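ATP phosphoribosyltransferase regulatory subunit (Thermotoga maritima, PDB 1USY) is probably required for the first step of histidine biosynthesis and may allow histidine to feedback-regulate ATP phosphoribosyltransferase activity. Local coordinates at residues 210-215 against 219-224; 36-41 against 80-85; 60-65 against 96-101; 135-140 against 173-178; 13-18 against 114-119. All coordinates share one frame; numbering follows the deposited sequence.

Contact 1: 210-215 against 219-224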
# COMPACT_ATOMS: atom_id res chain seq x y z
N SER B 210 16.80 -48.48 -1.30
CA SER B 210 16.29 -49.81 -0.94
C SER B 210 14.84 -49.74 -0.52
O SER B 210 13.97 -50.40 -1.08
CB SER B 210 17.07 -50.39 0.23
OG SER B 210 18.13 -51.19 -0.24
N PHE B 211 14.61 -48.93 0.47
CA PHE B 211 13.28 -48.76 1.01
C PHE B 211 12.27 -48.49 -0.12
O PHE B 211 11.24 -49.16 -0.23
CB PHE B 211 13.24 -47.61 2.01
CG PHE B 211 11.85 -47.41 2.59
CD1 PHE B 211 11.01 -46.45 2.04
CD2 PHE B 211 11.41 -48.19 3.68
CE1 PHE B 211 9.73 -46.25 2.56
CE2 PHE B 211 10.13 -48.00 4.20
CZ PHE B 211 9.29 -47.03 3.64
N LEU B 212 12.58 -47.52 -0.95
CA LEU B 212 11.68 -47.13 -2.06
C LEU B 212 11.54 -48.26 -3.11
O LEU B 212 10.43 -48.59 -3.55
CB LEU B 212 12.21 -45.88 -2.77
CG LEU B 212 12.12 -44.61 -1.90
CD1 LEU B 212 12.39 -43.32 -2.70
CD2 LEU B 212 10.74 -44.41 -1.25
N GLN B 213 12.67 -48.84 -3.49
CA GLN B 213 12.69 -49.91 -4.51
C GLN B 213 11.84 -51.13 -4.09
O GLN B 213 11.05 -51.66 -4.88
CB GLN B 213 14.11 -50.40 -4.76
CG GLN B 213 14.64 -49.96 -6.13
CD GLN B 213 16.12 -50.26 -6.32
OE1 GLN B 213 16.76 -50.81 -5.42
NE2 GLN B 213 16.71 -49.94 -7.46
N GLU B 214 11.99 -51.56 -2.86
CA GLU B 214 11.23 -52.73 -2.39
C GLU B 214 9.72 -52.49 -2.34
O GLU B 214 8.93 -53.31 -2.81
CB GLU B 214 11.58 -53.15 -0.98
N LYS B 215 9.35 -51.36 -1.76
CA LYS B 215 7.93 -50.98 -1.57
C LYS B 215 7.30 -50.43 -2.85
O LYS B 215 6.07 -50.57 -3.06
CB LYS B 215 7.83 -49.92 -0.48
CG LYS B 215 6.40 -49.68 -0.03
CD LYS B 215 6.14 -50.10 1.41
CE LYS B 215 4.66 -50.05 1.75
NZ LYS B 215 3.85 -49.53 0.64
N VAL B 219 7.79 -47.64 -9.63
CA VAL B 219 8.44 -46.34 -9.82
C VAL B 219 9.92 -46.60 -10.09
O VAL B 219 10.47 -47.57 -9.63
CB VAL B 219 8.23 -45.29 -8.65
CG1 VAL B 219 6.89 -45.47 -7.91
CG2 VAL B 219 9.37 -45.31 -7.65
N SER B 220 10.53 -45.74 -10.87
CA SER B 220 11.96 -45.78 -11.12
C SER B 220 12.65 -44.87 -10.08
O SER B 220 12.49 -43.64 -10.10
CB SER B 220 12.21 -45.30 -12.55
OG SER B 220 13.57 -45.36 -12.89
N VAL B 221 13.37 -45.48 -9.13
CA VAL B 221 14.14 -44.71 -8.15
C VAL B 221 15.53 -44.42 -8.70
O VAL B 221 16.27 -45.35 -9.02
CB VAL B 221 14.25 -45.39 -6.74
CG1 VAL B 221 12.89 -45.44 -6.08
CG2 VAL B 221 14.78 -46.79 -6.83
N GLU B 222 15.87 -43.14 -8.81
CA GLU B 222 17.19 -42.80 -9.33
C GLU B 222 17.98 -41.85 -8.44
O GLU B 222 17.45 -41.16 -7.58
CB GLU B 222 17.16 -42.32 -10.80
CG GLU B 222 15.79 -42.12 -11.37
CD GLU B 222 15.72 -42.17 -12.87
OE1 GLU B 222 15.22 -43.19 -13.40
OE2 GLU B 222 16.08 -41.17 -13.53
N ILE B 223 19.27 -41.83 -8.66
CA ILE B 223 20.16 -41.14 -7.78
C ILE B 223 20.80 -40.01 -8.55
O ILE B 223 21.32 -40.24 -9.63
CB ILE B 223 21.22 -42.13 -7.29
CG1 ILE B 223 20.59 -43.27 -6.46
CG2 ILE B 223 22.35 -41.36 -6.61
CD1 ILE B 223 20.40 -43.00 -4.95
N ASP B 224 20.73 -38.81 -8.01
CA ASP B 224 21.30 -37.61 -8.69
C ASP B 224 21.81 -36.61 -7.66
O ASP B 224 21.04 -36.03 -6.91
CB ASP B 224 20.26 -36.94 -9.58
CG ASP B 224 20.81 -35.73 -10.34
OD1 ASP B 224 21.69 -34.98 -9.80
OD2 ASP B 224 20.41 -35.47 -11.50
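Gln213 and Val221 mark the closest backbone approach, CA to CA 6.5 Å, between the last turn of helix 199-215 and strand 220-223. The chain runs out along the helix, turns within a few residues and comes back beneath it as the outermost strand of the mixed sheet, next to strand 125-131, which it parallels. No hydrogen bond joins the two segments, so the contact rests on apolar side-chain packing.

Val221 points its side chain at the helix and divides it between two neighbouring residues. With CG1 anti to the carbonyl carbon (chi1 -66°), this methyl meets Leu212, where CB lies 3.4 Å from Val221 CG1 and the CD1 branch follows at 4.0 Å from the same methyl. CG2 is turned to Gln213 and sits 3.2 Å from its CG. The amide end of Gln213 has its own partner, NE2 bonding Glu190. Leu212 also touches Val127 and Ile129 of strand 125-131 and helix 103-120. Cutting Val221 back to an alanine is likely to open a gap beside Leu212 CB and deprive the Gln213 stem of its apolar neighbour. The chemistry is thus that of a helix laid on a sheet edge: methyl and methylene groups join the end of the helix to the strand that follows it, and the one polar group involved, the Gln213 amide, is satisfied outside the contact.

Contact 2: 36-41 against 80-85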
# COMPACT_ATOMS: atom_id res chain seq x y z
N ALA B 36 10.16 -7.24 5.69
CA ALA B 36 11.05 -8.19 5.04
C ALA B 36 10.42 -8.71 3.73
O ALA B 36 9.20 -8.93 3.66
CB ALA B 36 11.40 -9.35 5.99
N GLY B 37 11.27 -8.88 2.72
CA GLY B 37 10.91 -9.44 1.42
C GLY B 37 9.57 -9.05 0.83
O GLY B 37 9.22 -7.87 0.73
N ASN B 38 8.83 -10.06 0.40
CA ASN B 38 7.51 -9.88 -0.13
C ASN B 38 6.57 -9.58 1.02
O ASN B 38 6.29 -10.45 1.87
CB ASN B 38 7.07 -11.13 -0.87
CG ASN B 38 7.81 -11.31 -2.15
OD1 ASN B 38 8.03 -10.34 -2.88
ND2 ASN B 38 8.20 -12.55 -2.46
N PHE B 39 6.13 -8.33 1.08
CA PHE B 39 5.15 -7.98 2.05
C PHE B 39 3.90 -7.45 1.34
O PHE B 39 3.94 -7.19 0.14
CB PHE B 39 5.73 -7.04 3.10
CG PHE B 39 6.06 -5.66 2.60
CD1 PHE B 39 7.37 -5.20 2.65
CD2 PHE B 39 5.07 -4.81 2.12
CE1 PHE B 39 7.68 -3.94 2.22
CE2 PHE B 39 5.38 -3.54 1.68
CZ PHE B 39 6.68 -3.10 1.75
N PHE B 40 2.81 -7.36 2.09
CA PHE B 40 1.53 -6.82 1.65
C PHE B 40 1.15 -5.78 2.67
O PHE B 40 1.24 -6.02 3.87
CB PHE B 40 0.46 -7.92 1.57
CG PHE B 40 0.77 -9.01 0.53
CD1 PHE B 40 1.60 -10.06 0.84
CD2 PHE B 40 0.21 -8.94 -0.74
CE1 PHE B 40 1.88 -11.04 -0.12
CE2 PHE B 40 0.48 -9.89 -1.69
CZ PHE B 40 1.32 -10.95 -1.39
N LEU B 41 0.75 -4.62 2.18
CA LEU B 41 0.31 -3.54 2.99
C LEU B 41 -1.18 -3.42 2.89
O LEU B 41 -1.80 -3.58 1.84
CB LEU B 41 0.94 -2.22 2.54
CG LEU B 41 1.71 -1.48 3.62
CD1 LEU B 41 2.34 -0.25 3.04
CD2 LEU B 41 0.81 -1.06 4.75
N TYR B 80 1.97 -19.55 -2.20
CA TYR B 80 1.92 -18.46 -3.18
C TYR B 80 3.31 -18.11 -3.60
O TYR B 80 4.25 -18.38 -2.87
CB TYR B 80 1.26 -17.21 -2.58
CG TYR B 80 -0.19 -17.42 -2.17
CD1 TYR B 80 -0.53 -18.25 -1.10
CD2 TYR B 80 -1.21 -16.77 -2.85
CE1 TYR B 80 -1.87 -18.42 -0.74
CE2 TYR B 80 -2.52 -16.94 -2.49
CZ TYR B 80 -2.86 -17.76 -1.44
OH TYR B 80 -4.19 -17.90 -1.13
N ARG B 81 3.47 -17.54 -4.78
CA ARG B 81 4.81 -17.12 -5.23
C ARG B 81 4.69 -16.11 -6.34
O ARG B 81 3.60 -15.74 -6.75
CB ARG B 81 5.71 -18.31 -5.61
CG ARG B 81 5.54 -18.76 -7.02
CD ARG B 81 6.05 -20.14 -7.34
NE ARG B 81 5.75 -20.44 -8.74
CZ ARG B 81 4.66 -21.07 -9.18
NH1 ARG B 81 3.75 -21.52 -8.32
NH2 ARG B 81 4.48 -21.28 -10.48
N TYR B 82 5.83 -15.63 -6.82
CA TYR B 82 5.79 -14.61 -7.86
C TYR B 82 6.33 -15.15 -9.16
O TYR B 82 7.32 -15.86 -9.16
CB TYR B 82 6.54 -13.36 -7.41
CG TYR B 82 5.69 -12.44 -6.57
CD1 TYR B 82 5.86 -12.39 -5.18
CD2 TYR B 82 4.71 -11.63 -7.15
CE1 TYR B 82 5.09 -11.50 -4.37
CE2 TYR B 82 3.93 -10.75 -6.35
CZ TYR B 82 4.12 -10.72 -4.97
OH TYR B 82 3.36 -9.88 -4.19
N SER B 83 5.64 -14.87 -10.25
CA SER B 83 6.13 -15.28 -11.56
C SER B 83 6.34 -13.98 -12.27
O SER B 83 5.39 -13.40 -12.81
CB SER B 83 5.12 -16.17 -12.28
OG SER B 83 5.16 -15.95 -13.67
N GLY B 84 7.58 -13.51 -12.22
CA GLY B 84 7.90 -12.13 -12.57
C GLY B 84 7.22 -11.21 -11.57
O GLY B 84 7.68 -11.05 -10.43
N SER B 85 6.11 -10.63 -11.98
CA SER B 85 5.46 -9.64 -11.16
C SER B 85 3.96 -9.94 -10.90
O SER B 85 3.20 -9.07 -10.48
CB SER B 85 5.69 -8.26 -11.77
OG SER B 85 4.51 -7.76 -12.37
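Tyr82 meets Asn38 and Phe40 in a mixed amide-aromatic contact at a subunit interface, where the run into strand 40-42 faces the end of strand 71-83. The backbones stay apart, Asn38 CA lying 9.2 Å from Tyr82 CA, so side chains alone bridge them. Those of Asn38 and Tyr82 run alongside one another, pointing opposite ways, the amide lying by the CD1–CE1 side of the ring with its plane turned 50° from the ring plane. Asn38 OD1 is 3.5 Å from Tyr82 CE1, and ND2 comes within 3.6 Å of CD1 on the same ring. The phenol end continues toward Phe40, whose CZ lies 3.6 Å from Tyr82 OH.

None of these approaches is a hydrogen bond; the polar groups are held by others. Asn38 ND2 bonds Glu52, while Tyr82 OH bonds Asp42 of the second subunit, whose Lys44 makes a cation-pi contact with the tyrosine ring. The chemistry therefore implies that van der Waals packing within the chain holds a ring whose polar interactions serve the subunit interface.

Contact 3: 60-65 against 96-101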
# COMPACT_ATOMS: atom_id res chain seq x y z
N ASN B 60 7.37 -21.40 12.17
CA ASN B 60 7.02 -20.25 12.99
C ASN B 60 5.98 -20.61 14.04
O ASN B 60 6.14 -20.27 15.20
CB ASN B 60 6.51 -19.08 12.15
CG ASN B 60 7.64 -18.26 11.53
OD1 ASN B 60 8.71 -18.06 12.14
ND2 ASN B 60 7.41 -17.80 10.30
N HIS B 61 4.93 -21.32 13.63
CA HIS B 61 3.84 -21.70 14.53
C HIS B 61 4.20 -22.66 15.65
O HIS B 61 3.50 -22.74 16.65
CB HIS B 61 2.69 -22.28 13.72
CG HIS B 61 1.98 -21.24 12.91
ND1 HIS B 61 0.60 -21.14 12.88
CD2 HIS B 61 2.45 -20.25 12.12
CE1 HIS B 61 0.26 -20.14 12.09
NE2 HIS B 61 1.36 -19.58 11.62
N ARG B 62 5.28 -23.42 15.46
CA ARG B 62 5.91 -24.22 16.50
C ARG B 62 6.52 -23.31 17.58
O ARG B 62 6.37 -23.58 18.78
CB ARG B 62 6.98 -25.10 15.85
CG ARG B 62 7.56 -26.18 16.75
CD ARG B 62 8.68 -27.03 16.10
NE ARG B 62 9.86 -26.98 16.95
CZ ARG B 62 10.35 -28.00 17.65
NH1 ARG B 62 9.80 -29.21 17.60
NH2 ARG B 62 11.42 -27.82 18.41
N LYS B 63 7.18 -22.22 17.15
CA LYS B 63 7.90 -21.28 18.04
C LYS B 63 6.99 -20.40 18.90
O LYS B 63 7.43 -19.81 19.90
CB LYS B 63 8.85 -20.39 17.23
CG LYS B 63 10.15 -21.06 16.81
CD LYS B 63 11.03 -20.11 15.99
CE LYS B 63 10.56 -20.01 14.53
NZ LYS B 63 11.34 -19.05 13.68
N ARG B 64 5.72 -20.30 18.49
CA ARG B 64 4.70 -19.62 19.29
C ARG B 64 4.44 -20.45 20.54
O ARG B 64 4.07 -19.90 21.59
CB ARG B 64 3.38 -19.41 18.51
CG ARG B 64 3.53 -19.15 17.00
CD ARG B 64 3.59 -17.67 16.58
NE ARG B 64 2.27 -17.15 16.21
CZ ARG B 64 1.81 -17.04 14.96
NH1 ARG B 64 2.56 -17.39 13.92
NH2 ARG B 64 0.60 -16.55 14.75
N TYR B 65 4.67 -21.76 20.42
CA TYR B 65 4.50 -22.72 21.51
C TYR B 65 5.82 -22.93 22.25
O TYR B 65 6.72 -23.60 21.75
CB TYR B 65 3.93 -24.05 20.97
CG TYR B 65 2.45 -23.96 20.63
CD1 TYR B 65 1.94 -22.87 19.90
CD2 TYR B 65 1.56 -24.96 21.04
CE1 TYR B 65 0.58 -22.77 19.58
CE2 TYR B 65 0.18 -24.87 20.72
CZ TYR B 65 -0.29 -23.77 19.99
OH TYR B 65 -1.63 -23.66 19.66
N GLU B 96 5.31 -32.70 7.45
CA GLU B 96 6.35 -32.03 8.19
C GLU B 96 6.50 -32.78 9.52
O GLU B 96 5.54 -32.87 10.29
CB GLU B 96 5.90 -30.59 8.39
CG GLU B 96 6.99 -29.55 8.22
CD GLU B 96 7.68 -29.61 6.88
OE1 GLU B 96 8.86 -30.00 6.88
OE2 GLU B 96 7.08 -29.22 5.84
N LYS B 97 7.67 -33.39 9.76
CA LYS B 97 8.01 -33.97 11.08
C LYS B 97 9.24 -33.29 11.71
O LYS B 97 10.35 -33.37 11.19
CB LYS B 97 8.21 -35.47 10.99
CG LYS B 97 8.98 -36.06 12.15
CD LYS B 97 8.16 -36.94 13.09
CE LYS B 97 9.09 -37.41 14.24
NZ LYS B 97 8.50 -38.32 15.24
N VAL B 98 9.03 -32.59 12.81
CA VAL B 98 10.12 -31.95 13.53
C VAL B 98 9.91 -32.29 14.99
O VAL B 98 8.90 -31.87 15.57
CB VAL B 98 10.08 -30.41 13.43
CG1 VAL B 98 11.29 -29.79 14.13
CG2 VAL B 98 9.97 -29.94 11.99
N PRO B 99 10.86 -33.01 15.61
CA PRO B 99 12.17 -33.34 15.07
C PRO B 99 12.27 -34.71 14.40
O PRO B 99 11.57 -35.65 14.77
CB PRO B 99 13.08 -33.31 16.30
CG PRO B 99 12.13 -33.12 17.49
CD PRO B 99 10.74 -33.47 17.00
N ARG B 100 13.15 -34.77 13.41
CA ARG B 100 13.56 -36.01 12.78
C ARG B 100 14.48 -36.70 13.75
O ARG B 100 15.53 -36.18 14.10
CB ARG B 100 14.31 -35.72 11.48
CG ARG B 100 15.08 -36.90 10.89
CD ARG B 100 15.83 -36.57 9.61
NE ARG B 100 17.22 -36.17 9.86
CZ ARG B 100 17.65 -34.91 9.82
NH1 ARG B 100 16.82 -33.91 9.56
NH2 ARG B 100 18.93 -34.64 10.04
N ASN B 101 14.07 -37.87 14.21
CA ASN B 101 14.86 -38.60 15.20
C ASN B 101 15.77 -39.64 14.54
O ASN B 101 16.82 -40.00 15.08
CB ASN B 101 13.95 -39.23 16.29
CG ASN B 101 13.26 -38.17 17.17
OD1 ASN B 101 12.03 -38.14 17.26
ND2 ASN B 101 14.06 -37.31 17.82
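Arg62 reaches Val98 through two extended torsions followed by a bend: chi1 (-169°) and chi2 carry the chain straight off helix 54-63, and chi3, at 125°, swings the guanidinium round toward the end of strand 86-98. On the other side, Val98 holds CG1 anti to its own N (chi1 -176°), which places this methyl over one face of the guanidinium, 3.7 Å above the plane and displaced toward its rim. The nearest side-chain atoms of the two are Arg62 NH1 and Val98 CG1, 3.8 Å apart. From the strand's end, Val98 O lies 3.5 Å from Arg62 NH1, and Pro99 CD 4.4 Å from the same nitrogen; the peptide bond joining Val98 to Pro99 is cis.

The salt bridges of the arginine are made by NH2, to Asp68 and Glu261. The chemistry is thus divided. The two acids probably offset the charge of the buried arginine, while a valine methyl packs on the flat face and joins the helix to the sheet.

Contact 4: 135-140 against 173-178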
# COMPACT_ATOMS: atom_id res chain seq x y z
N TYR B 135 28.66 -32.26 -0.85
CA TYR B 135 29.35 -31.09 -1.37
C TYR B 135 30.62 -30.69 -0.62
O TYR B 135 31.63 -30.41 -1.26
CB TYR B 135 28.38 -29.91 -1.55
CG TYR B 135 27.26 -30.27 -2.49
CD1 TYR B 135 25.93 -30.14 -2.11
CD2 TYR B 135 27.55 -30.77 -3.75
CE1 TYR B 135 24.88 -30.51 -3.01
CE2 TYR B 135 26.55 -31.14 -4.64
CZ TYR B 135 25.23 -31.02 -4.27
OH TYR B 135 24.29 -31.39 -5.18
N GLU B 136 30.56 -30.68 0.71
CA GLU B 136 31.69 -30.32 1.57
C GLU B 136 32.89 -31.16 1.17
O GLU B 136 33.99 -30.63 0.91
CB GLU B 136 31.37 -30.61 3.04
CG GLU B 136 31.34 -29.38 3.96
CD GLU B 136 30.35 -29.49 5.13
OE1 GLU B 136 29.34 -30.25 5.05
OE2 GLU B 136 30.57 -28.80 6.16
N ASP B 137 32.66 -32.46 1.10
CA ASP B 137 33.66 -33.44 0.75
C ASP B 137 34.21 -33.20 -0.63
O ASP B 137 35.40 -33.37 -0.85
CB ASP B 137 33.06 -34.84 0.82
CG ASP B 137 34.05 -35.91 0.45
OD1 ASP B 137 33.74 -36.70 -0.48
OD2 ASP B 137 35.17 -36.02 1.03
N LEU B 138 33.36 -32.80 -1.55
CA LEU B 138 33.81 -32.47 -2.91
C LEU B 138 34.60 -31.14 -3.01
O LEU B 138 35.54 -31.03 -3.78
CB LEU B 138 32.61 -32.45 -3.88
CG LEU B 138 32.33 -33.61 -4.85
CD1 LEU B 138 31.34 -33.17 -5.87
CD2 LEU B 138 33.58 -34.14 -5.56
N LEU B 139 34.22 -30.14 -2.17
CA LEU B 139 34.67 -28.76 -2.36
C LEU B 139 36.14 -28.63 -1.99
O LEU B 139 36.99 -28.36 -2.84
CB LEU B 139 33.87 -27.81 -1.49
CG LEU B 139 32.87 -26.95 -2.29
CD1 LEU B 139 32.82 -27.29 -3.79
CD2 LEU B 139 31.45 -27.11 -1.75
N LYS B 140 36.53 -28.82 -0.73
CA LYS B 140 37.97 -28.71 -0.51
C LYS B 140 38.69 -30.02 -0.96
O LYS B 140 38.43 -31.13 -0.46
CB LYS B 140 38.42 -28.37 0.88
CG LYS B 140 39.79 -27.63 0.79
CD LYS B 140 39.81 -26.50 -0.27
CE LYS B 140 39.09 -25.24 0.20
NZ LYS B 140 39.56 -24.79 1.52
N LEU B 173 39.44 -31.71 -11.02
CA LEU B 173 38.00 -31.76 -10.71
C LEU B 173 37.32 -33.02 -11.30
O LEU B 173 36.09 -33.06 -11.53
CB LEU B 173 37.30 -30.47 -11.18
CG LEU B 173 38.02 -29.11 -11.05
CD1 LEU B 173 37.62 -28.18 -12.16
CD2 LEU B 173 37.70 -28.43 -9.75
N SER B 174 38.14 -34.06 -11.52
CA SER B 174 37.70 -35.38 -12.01
C SER B 174 36.58 -36.05 -11.18
O SER B 174 35.68 -36.69 -11.75
CB SER B 174 38.89 -36.34 -12.10
OG SER B 174 39.17 -36.87 -10.83
N ARG B 175 36.63 -35.92 -9.86
CA ARG B 175 35.51 -36.42 -9.07
C ARG B 175 34.27 -35.53 -9.13
O ARG B 175 33.16 -36.00 -8.84
CB ARG B 175 35.89 -36.76 -7.62
CG ARG B 175 36.97 -35.91 -6.98
CD ARG B 175 37.49 -36.48 -5.63
NE ARG B 175 36.41 -37.05 -4.83
CZ ARG B 175 35.93 -36.56 -3.69
NH1 ARG B 175 36.44 -35.46 -3.13
NH2 ARG B 175 34.94 -37.19 -3.09
N VAL B 176 34.44 -34.26 -9.53
CA VAL B 176 33.29 -33.40 -9.83
C VAL B 176 32.66 -33.91 -11.14
O VAL B 176 31.46 -34.14 -11.24
CB VAL B 176 33.66 -31.92 -10.00
CG1 VAL B 176 32.44 -31.11 -10.40
CG2 VAL B 176 34.26 -31.35 -8.72
N GLU B 177 33.51 -34.12 -12.14
CA GLU B 177 33.07 -34.62 -13.43
C GLU B 177 32.32 -35.96 -13.30
O GLU B 177 31.40 -36.24 -14.07
CB GLU B 177 34.27 -34.77 -14.38
CG GLU B 177 34.94 -33.44 -14.73
CD GLU B 177 36.37 -33.59 -15.23
OE1 GLU B 177 36.99 -34.67 -15.02
OE2 GLU B 177 36.91 -32.61 -15.82
N LYS B 178 32.71 -36.78 -12.31
CA LYS B 178 32.14 -38.11 -12.17
C LYS B 178 30.72 -38.03 -11.59
O LYS B 178 29.79 -38.70 -12.09
CB LYS B 178 33.06 -39.00 -11.33
CG LYS B 178 32.89 -40.49 -11.56
CD LYS B 178 32.69 -41.22 -10.21
CE LYS B 178 32.25 -42.67 -10.40
NZ LYS B 178 31.22 -43.04 -9.40
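The guanidinium of Arg175 takes Leu138 on one face and Asp137 at its edge. Leu138 CD2 stands 3.8 Å above the guanidinium plane, over its centre. At the edge, NH1 and NH2 both bond to Asp137, one to its backbone and one to its carboxylate: Arg175 NH2 gives a nearly straight bond of 2.9 Å to Asp137 OD1, a salt bridge, and NH1 bonds Asp137 O at 3.3 Å. Both acceptors lie near the guanidinium plane, yet the arginine approaches each from above its own plane, and carboxylate and guanidinium are turned 66° apart. A bend at chi3 (-39°) brings the group round to this position. The third nitrogen, NE, makes a salt bridge to Asp196, so every nitrogen of the group is bonded and its rotation is well fixed.

Beside this polar grip, Leu138 CD2 also packs on Val176 CG2 at 4.3 Å. The side chain of Val176 lies about 11 Å from a bound histidine, and farther along helix 174-185 Ile180, Ile184 and Tyr185 line the histidine pocket. Helix 135-139 and the start of helix 174-185 run roughly antiparallel, 144° between directions, with axes 10.7 Å apart. Val176 extends the packing to Ile154 of helix 147-156 and Ile162 of helix 159-168.

Contact 5: 13-18 against 114-119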
# COMPACT_ATOMS: atom_id res chain seq x y z
N TYR B 13 -4.85 -37.40 3.23
CA TYR B 13 -5.26 -37.29 4.63
C TYR B 13 -5.40 -38.66 5.30
O TYR B 13 -5.08 -38.81 6.47
CB TYR B 13 -6.60 -36.51 4.69
CG TYR B 13 -7.44 -36.80 5.92
CD1 TYR B 13 -7.00 -36.42 7.20
CD2 TYR B 13 -8.66 -37.48 5.82
CE1 TYR B 13 -7.74 -36.70 8.34
CE2 TYR B 13 -9.42 -37.76 6.96
CZ TYR B 13 -8.95 -37.36 8.22
OH TYR B 13 -9.68 -37.61 9.36
N SER B 14 -5.89 -39.67 4.57
CA SER B 14 -5.93 -41.03 5.12
C SER B 14 -4.55 -41.63 5.26
O SER B 14 -4.24 -42.23 6.28
CB SER B 14 -6.84 -41.97 4.31
OG SER B 14 -8.06 -41.31 4.03
N LYS B 15 -3.72 -41.47 4.25
CA LYS B 15 -2.35 -41.95 4.34
C LYS B 15 -1.64 -41.34 5.53
O LYS B 15 -0.98 -42.06 6.27
CB LYS B 15 -1.58 -41.68 3.06
CG LYS B 15 -2.13 -42.43 1.87
CD LYS B 15 -1.49 -41.95 0.57
CE LYS B 15 -2.34 -42.29 -0.64
NZ LYS B 15 -2.93 -43.65 -0.55
N ALA B 16 -1.81 -40.02 5.71
CA ALA B 16 -1.12 -39.28 6.77
C ALA B 16 -1.63 -39.57 8.19
O ALA B 16 -0.82 -39.83 9.09
CB ALA B 16 -1.12 -37.81 6.48
N THR B 17 -2.95 -39.49 8.39
CA THR B 17 -3.54 -39.69 9.71
C THR B 17 -3.67 -41.18 9.90
O THR B 17 -4.78 -41.71 9.97
CB THR B 17 -4.95 -38.96 9.89
OG1 THR B 17 -5.72 -39.02 8.68
CG2 THR B 17 -4.84 -37.40 10.18
N LYS B 18 -2.53 -41.85 9.97
CA LYS B 18 -2.41 -43.32 10.06
C LYS B 18 -0.96 -43.57 10.42
O LYS B 18 -0.60 -44.56 11.07
CB LYS B 18 -2.71 -44.00 8.72
CG LYS B 18 -3.86 -44.97 8.79
CD LYS B 18 -4.27 -45.45 7.38
CE LYS B 18 -5.75 -45.14 7.10
NZ LYS B 18 -6.38 -46.17 6.23
N VAL B 114 5.60 -40.41 -1.96
CA VAL B 114 5.78 -41.27 -3.14
C VAL B 114 4.49 -42.05 -3.42
O VAL B 114 4.00 -42.04 -4.56
CB VAL B 114 6.97 -42.28 -2.98
CG1 VAL B 114 6.94 -43.40 -4.04
CG2 VAL B 114 8.31 -41.55 -3.00
N GLU B 115 3.95 -42.73 -2.40
CA GLU B 115 2.72 -43.51 -2.60
C GLU B 115 1.61 -42.61 -3.13
O GLU B 115 0.85 -43.02 -4.05
CB GLU B 115 2.25 -44.20 -1.34
CG GLU B 115 0.94 -44.94 -1.52
CD GLU B 115 0.43 -45.56 -0.25
OE1 GLU B 115 1.21 -45.70 0.70
OE2 GLU B 115 -0.76 -45.91 -0.19
N SER B 116 1.52 -41.40 -2.56
CA SER B 116 0.56 -40.41 -3.01
C SER B 116 0.79 -40.01 -4.46
O SER B 116 -0.16 -39.85 -5.22
CB SER B 116 0.58 -39.16 -2.13
OG SER B 116 0.16 -39.51 -0.83
N ALA B 117 2.05 -39.86 -4.84
CA ALA B 117 2.35 -39.37 -6.19
C ALA B 117 2.08 -40.45 -7.24
O ALA B 117 1.51 -40.19 -8.30
CB ALA B 117 3.79 -38.81 -6.29
N SER B 118 2.45 -41.68 -6.92
CA SER B 118 2.21 -42.76 -7.85
C SER B 118 0.72 -43.09 -7.99
O SER B 118 0.32 -43.78 -8.92
CB SER B 118 3.03 -43.98 -7.47
OG SER B 118 2.64 -44.44 -6.20
N GLU B 119 -0.12 -42.57 -7.10
CA GLU B 119 -1.56 -42.79 -7.23
C GLU B 119 -2.32 -41.53 -7.69
O GLU B 119 -3.41 -41.62 -8.25
CB GLU B 119 -2.15 -43.42 -5.95
CG GLU B 119 -2.79 -42.44 -4.96
CD GLU B 119 -3.73 -43.09 -3.93
OE1 GLU B 119 -3.27 -44.02 -3.21
OE2 GLU B 119 -4.92 -42.65 -3.82
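Lys15 and Glu119 approach from opposite directions, one from helix 6-16 and the other from helix 103-120, while Glu115, one turn earlier on the second helix, crosses the lysine obliquely. Lys15 NZ is bonded to both acids, 2.7 Å from Glu119 OE1 and 3.2 Å from Glu115 OE2. It meets each carboxylate from above the plane, 52° out of it in both cases. The lysine chain runs extended until a bend at chi4 (-41°) brings the ammonium to both oxygens, which lie roughly at right angles as seen from NZ. Below that bend the methylenes pass over Ser116, whose OG lies 3.3 Å from Lys15 CD but is hydrogen-bonded to Ile112 O of its own helix.

The second oxygen of Glu119, OE2, bonds Ser11 of helix 6-16, so this acid holds the facing helix at two points. Near Glu115 there is a further negative charge, Glu111. Replacing Lys15 by an alanine would probably leave Glu115 and Glu119 without their shared countercharge, and Glu119 with only its Ser11 bond among the links described here to the facing helix. The geometry defines a small salt-bridge network in which one ammonium, gripped by two bonds, ties together two segments 96 residues apart in sequence and would probably offset part of the negative charge gathered on helix 103-120.

Contacts 1 and 3 are buried, whereas contacts 2, 4 and 5 are only partly so. Contacts 1, 2 and 3 all reach the mixed sheet, and contacts 2 and 3 use its neighbouring strands 71-83 and 86-98. Contact 5 joins two helices and touches contact 1 through Leu212 and Val114, giving helix 103-120 an apolar as well as a charged neighbour. Contact 4, among helices near the bound histidine, touches none of the others, though its nearest atoms come within about 6 Å of contact 1. Chemistry follows place: methyl packing at the sheet edge in contact 1, a buried arginine in contact 3, ion pairs between helices in contacts 4 and 5, and an amide-aromatic cluster at the subunit interface in contact 2.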